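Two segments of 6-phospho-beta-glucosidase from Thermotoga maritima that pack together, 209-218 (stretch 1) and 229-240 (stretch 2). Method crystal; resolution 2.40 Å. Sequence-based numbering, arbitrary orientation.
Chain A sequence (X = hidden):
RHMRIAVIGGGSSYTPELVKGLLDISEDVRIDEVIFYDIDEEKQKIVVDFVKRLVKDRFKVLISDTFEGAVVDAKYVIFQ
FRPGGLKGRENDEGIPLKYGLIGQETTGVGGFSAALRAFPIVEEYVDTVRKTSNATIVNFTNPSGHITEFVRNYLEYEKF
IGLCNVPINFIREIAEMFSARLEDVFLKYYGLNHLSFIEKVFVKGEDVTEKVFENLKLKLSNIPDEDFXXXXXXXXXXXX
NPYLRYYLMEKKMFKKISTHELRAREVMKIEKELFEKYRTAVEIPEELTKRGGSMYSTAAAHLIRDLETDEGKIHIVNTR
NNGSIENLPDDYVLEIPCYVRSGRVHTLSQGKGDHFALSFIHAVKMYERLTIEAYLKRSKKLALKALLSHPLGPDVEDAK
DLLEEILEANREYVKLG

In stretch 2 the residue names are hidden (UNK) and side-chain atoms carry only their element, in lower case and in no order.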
# COMPACT_ATOMS: atom_id res chain seq x y z
N THR A 209 15.45 -24.93 -11.11
CA THR A 209 16.22 -23.68 -11.12
C THR A 209 17.76 -23.89 -11.10
O THR A 209 18.45 -23.35 -11.96
CB THR A 209 15.76 -22.76 -9.96
OG1 THR A 209 14.34 -22.65 -9.98
CG2 THR A 209 16.24 -21.31 -10.17
N GLU A 210 18.24 -24.70 -10.14
CA GLU A 210 19.66 -25.00 -9.98
C GLU A 210 20.23 -25.59 -11.26
O GLU A 210 21.28 -25.14 -11.75
CB GLU A 210 19.90 -25.99 -8.81
CG GLU A 210 20.11 -25.35 -7.42
CD GLU A 210 20.73 -23.95 -7.47
OE1 GLU A 210 21.95 -23.81 -7.79
OE2 GLU A 210 20.00 -22.97 -7.20
N LYS A 211 19.54 -26.60 -11.79
CA LYS A 211 19.92 -27.30 -13.01
C LYS A 211 20.05 -26.35 -14.18
O LYS A 211 20.93 -26.50 -15.01
CB LYS A 211 18.87 -28.35 -13.35
CG LYS A 211 19.10 -29.68 -12.72
CD LYS A 211 17.85 -30.57 -12.85
CE LYS A 211 17.99 -31.80 -11.98
NZ LYS A 211 16.67 -32.10 -11.36
N VAL A 212 19.14 -25.37 -14.24
CA VAL A 212 19.17 -24.35 -15.29
C VAL A 212 20.40 -23.47 -15.13
O VAL A 212 21.09 -23.21 -16.12
CB VAL A 212 17.83 -23.54 -15.35
CG1 VAL A 212 17.94 -22.42 -16.35
CG2 VAL A 212 16.65 -24.43 -15.72
N PHE A 213 20.69 -23.03 -13.90
CA PHE A 213 21.90 -22.24 -13.63
C PHE A 213 23.16 -23.04 -14.00
O PHE A 213 24.03 -22.53 -14.69
CB PHE A 213 21.92 -21.77 -12.18
CG PHE A 213 21.07 -20.55 -11.93
CD1 PHE A 213 21.40 -19.34 -12.49
CD2 PHE A 213 19.97 -20.63 -11.10
CE1 PHE A 213 20.62 -18.18 -12.25
CE2 PHE A 213 19.17 -19.49 -10.84
CZ PHE A 213 19.50 -18.27 -11.40
N GLU A 214 23.23 -24.30 -13.57
CA GLU A 214 24.34 -25.18 -13.94
C GLU A 214 24.49 -25.31 -15.46
O GLU A 214 25.59 -25.38 -15.98
CB GLU A 214 24.22 -26.56 -13.30
CG GLU A 214 24.38 -26.55 -11.79
CD GLU A 214 25.83 -26.46 -11.34
OE1 GLU A 214 26.39 -25.34 -11.34
OE2 GLU A 214 26.42 -27.51 -10.97
N ASN A 215 23.37 -25.34 -16.17
CA ASN A 215 23.38 -25.45 -17.62
C ASN A 215 23.90 -24.20 -18.32
O ASN A 215 24.67 -24.30 -19.29
CB ASN A 215 21.96 -25.74 -18.14
CG ASN A 215 21.92 -26.86 -19.18
OD1 ASN A 215 21.50 -26.64 -20.32
ND2 ASN A 215 22.37 -28.07 -18.78
N LEU A 216 23.50 -23.03 -17.83
CA LEU A 216 24.02 -21.76 -18.34
C LEU A 216 25.56 -21.67 -18.40
O LEU A 216 26.10 -20.99 -19.28
CB LEU A 216 23.44 -20.61 -17.55
CG LEU A 216 22.23 -19.92 -18.19
CD1 LEU A 216 21.03 -20.85 -18.35
CD2 LEU A 216 21.85 -18.70 -17.37
N LYS A 217 26.26 -22.35 -17.49
CA LYS A 217 27.71 -22.24 -17.35
C LYS A 217 28.41 -23.10 -18.38
O LYS A 217 29.62 -22.95 -18.66
CB LYS A 217 28.13 -22.80 -15.96
CG LYS A 217 27.36 -22.17 -14.76
CD LYS A 217 27.17 -23.18 -13.63
CE LYS A 217 28.49 -23.67 -13.05
NZ LYS A 217 28.70 -25.09 -13.43
N LEU A 218 27.66 -24.07 -18.89
CA LEU A 218 28.19 -25.05 -19.84
C LEU A 218 27.95 -24.50 -21.25
O LEU A 218 28.76 -24.75 -22.16
CB LEU A 218 27.48 -26.40 -19.65
CG LEU A 218 28.14 -27.42 -18.71
CD1 LEU A 218 27.62 -27.33 -17.26
CD2 LEU A 218 27.94 -28.84 -19.26
N UNK A 229 29.49 -13.83 -17.08
CA UNK A 229 30.33 -14.93 -16.58
C UNK A 229 29.62 -15.72 -15.48
O UNK A 229 28.60 -15.29 -14.94
c UNK A 229 31.59 -14.21 -16.11
c UNK A 229 31.21 -12.77 -15.96
c UNK A 229 30.02 -12.49 -16.79
N UNK A 230 30.12 -16.91 -15.20
CA UNK A 230 29.55 -17.80 -14.20
C UNK A 230 29.37 -17.18 -12.81
O UNK A 230 28.33 -17.37 -12.19
c UNK A 230 29.82 -20.12 -13.12
c UNK A 230 30.39 -19.12 -14.16
o UNK A 230 30.27 -19.80 -15.43
N UNK A 231 30.36 -16.42 -12.35
CA UNK A 231 30.28 -15.81 -11.04
C UNK A 231 29.05 -14.89 -10.91
O UNK A 231 28.47 -14.73 -9.83
c UNK A 231 30.10 -10.75 -11.05
c UNK A 231 31.89 -13.99 -11.73
n UNK A 231 32.77 -12.77 -13.38
c UNK A 231 30.70 -10.03 -12.09
c UNK A 231 31.90 -11.94 -12.71
c UNK A 231 30.42 -12.05 -10.82
c UNK A 231 31.60 -15.11 -10.78
c UNK A 231 31.32 -12.68 -11.68
c UNK A 231 32.76 -14.00 -12.78
c UNK A 231 31.60 -10.62 -12.93
N UNK A 232 28.62 -14.35 -12.04
CA UNK A 232 27.48 -13.42 -12.14
C UNK A 232 26.17 -14.10 -11.71
O UNK A 232 25.37 -13.57 -10.93
c UNK A 232 26.15 -10.64 -13.46
c UNK A 232 23.82 -10.40 -14.07
c UNK A 232 25.02 -9.85 -13.61
c UNK A 232 23.78 -11.75 -14.39
c UNK A 232 26.12 -11.98 -13.78
c UNK A 232 24.94 -12.52 -14.26
c UNK A 232 27.36 -12.86 -13.57
N UNK A 233 25.96 -15.28 -12.24
CA UNK A 233 24.82 -16.12 -11.86
C UNK A 233 24.88 -16.64 -10.43
O UNK A 233 23.85 -16.69 -9.78
c UNK A 233 24.69 -16.44 -16.65
o UNK A 233 23.05 -15.24 -17.98
c UNK A 233 23.05 -16.05 -14.43
c UNK A 233 24.25 -16.75 -14.26
c UNK A 233 24.66 -17.27 -12.88
c UNK A 233 25.07 -16.94 -15.39
c UNK A 233 22.65 -15.56 -15.67
c UNK A 233 23.47 -15.76 -16.77
N UNK A 234 26.08 -16.99 -9.95
CA UNK A 234 26.27 -17.39 -8.57
C UNK A 234 25.98 -16.26 -7.59
O UNK A 234 25.54 -16.51 -6.46
c UNK A 234 27.98 -19.12 -9.30
o UNK A 234 27.08 -19.97 -9.47
o UNK A 234 29.08 -19.32 -9.86
c UNK A 234 27.69 -17.91 -8.41
N UNK A 235 26.20 -15.02 -8.04
CA UNK A 235 26.15 -13.84 -7.19
C UNK A 235 24.78 -13.28 -7.16
O UNK A 235 24.18 -13.08 -6.12
c UNK A 235 27.11 -12.80 -7.74
o UNK A 235 28.41 -13.35 -7.58
N UNK A 236 24.28 -13.02 -8.36
CA UNK A 236 23.02 -12.35 -8.57
C UNK A 236 21.85 -13.32 -8.37
O UNK A 236 20.78 -12.92 -7.94
c UNK A 236 22.96 -11.77 -9.99
c UNK A 236 24.05 -10.71 -10.19
c UNK A 236 21.60 -11.19 -10.30
N UNK A 237 22.07 -14.58 -8.71
CA UNK A 237 21.06 -15.65 -8.60
C UNK A 237 19.72 -15.33 -9.30
O UNK A 237 18.65 -15.67 -8.81
n UNK A 237 21.45 -21.00 -7.19
n UNK A 237 21.37 -19.15 -5.79
c UNK A 237 21.74 -19.72 -6.95
c UNK A 237 20.84 -16.11 -7.15
n UNK A 237 22.39 -19.04 -7.89
c UNK A 237 21.63 -17.76 -5.39
c UNK A 237 22.01 -16.85 -6.56
N UNK A 238 19.82 -14.70 -10.45
CA UNK A 238 18.68 -14.42 -11.31
C UNK A 238 19.11 -14.71 -12.75
O UNK A 238 20.27 -14.44 -13.16
c UNK A 238 17.72 -12.26 -9.97
c UNK A 238 17.49 -10.75 -10.17
c UNK A 238 18.25 -12.93 -11.26
c UNK A 238 16.44 -12.95 -9.52
N UNK A 239 18.20 -15.27 -13.53
CA UNK A 239 18.48 -15.37 -14.95
C UNK A 239 17.96 -14.08 -15.55
O UNK A 239 16.82 -13.69 -15.34
c UNK A 239 18.42 -17.91 -15.10
c UNK A 239 18.03 -16.57 -17.16
c UNK A 239 17.43 -18.98 -14.92
c UNK A 239 17.83 -16.61 -15.63
N UNK A 240 18.81 -13.41 -16.29
CA UNK A 240 18.59 -12.04 -16.68
C UNK A 240 18.25 -11.92 -18.18
O UNK A 240 18.80 -12.61 -19.01
c UNK A 240 20.99 -11.24 -17.32
c UNK A 240 19.82 -11.18 -16.27
c UNK A 240 19.39 -9.80 -16.05

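Position 229 carries three side-chain carbons that close a ring onto the backbone N, far from stretch 1; this is Pro229. At position 230 a single carbon bears one oxygen and one carbon, and that terminal carbon lies 3.6 Å from Lys217 CG. An oxygen and a methyl on a branched CB identify Thr230, the first residue of the stretch to touch stretch 1.

Position 231 holds one carbon followed by fused five- and six-membered rings of eight carbons and one nitrogen, out of reach of stretch 1: Trp231. Position 232, one carbon and a six-carbon ring, is Phe232, buried but likewise turned to other surroundings.

Position 233 has the same ring with one oxygen attached; its CB packs on Phe213, and the ring lies with one face against Leu216 CD2. This is Tyr233. Its CB sits 3.9 Å from Phe213 CD1, and Leu216 CD2 is 3.7 Å from the centroid of the Tyr233 ring and 21° off the normal, a CH-pi contact. At 234 two carbons, the second with two oxygens, give Asp234, whose CA-to-CB bond points away. Position 235 has one carbon and one oxygen; it is Ser235, whose OG donates a hydrogen bond to Trp231 O at 2.6 Å, one turn back along the helix. At position 236 three carbons, forked at the first, stay clear of stretch 1; this is Val236.

Position 237 has three carbons, a nitrogen, and a carbon with two more nitrogens, one of which lies against Glu210: the guanidinium of Arg237. It is the first residue to leave helical phi/psi, with positive phi. Although its CA-to-CB bond runs sideways, the chain end returns to stretch 1, where Arg237 NH2 meets Glu210 OE2 at 2.4 Å in a very short salt bridge.

At position 238 four carbons fork at the second and point away, although the backbone N approaches Phe213 CZ at 3.7 Å; this is Leu238. At 239 four carbons fork at the first, one arm two carbons long, and pack on Phe213 and Val212: Ile239, with CG1 3.6 Å from Phe213 CE1 and CD1 3.8 Å from Val212 CG1. Position 240, three carbons forked at the first and out of contact, is Val240.

The contact centres on Phe213. Arg237 covers one face of its ring in a cation-pi interaction, with Arg237 CZ 4.9 Å from the centroid of the Phe213 ring, while Ile239 CD1 lies over the opposite face. The guanidinium thus serves two partners, meeting Glu210 at its edge while lying over the aromatic ring. Leu216 extends the apolar surface to Tyr233. No hydrogen bond crosses between the stretches, so side-chain packing and one salt bridge join them.

Stretch 2, residues 229-240: PTWFYDSVRLIV
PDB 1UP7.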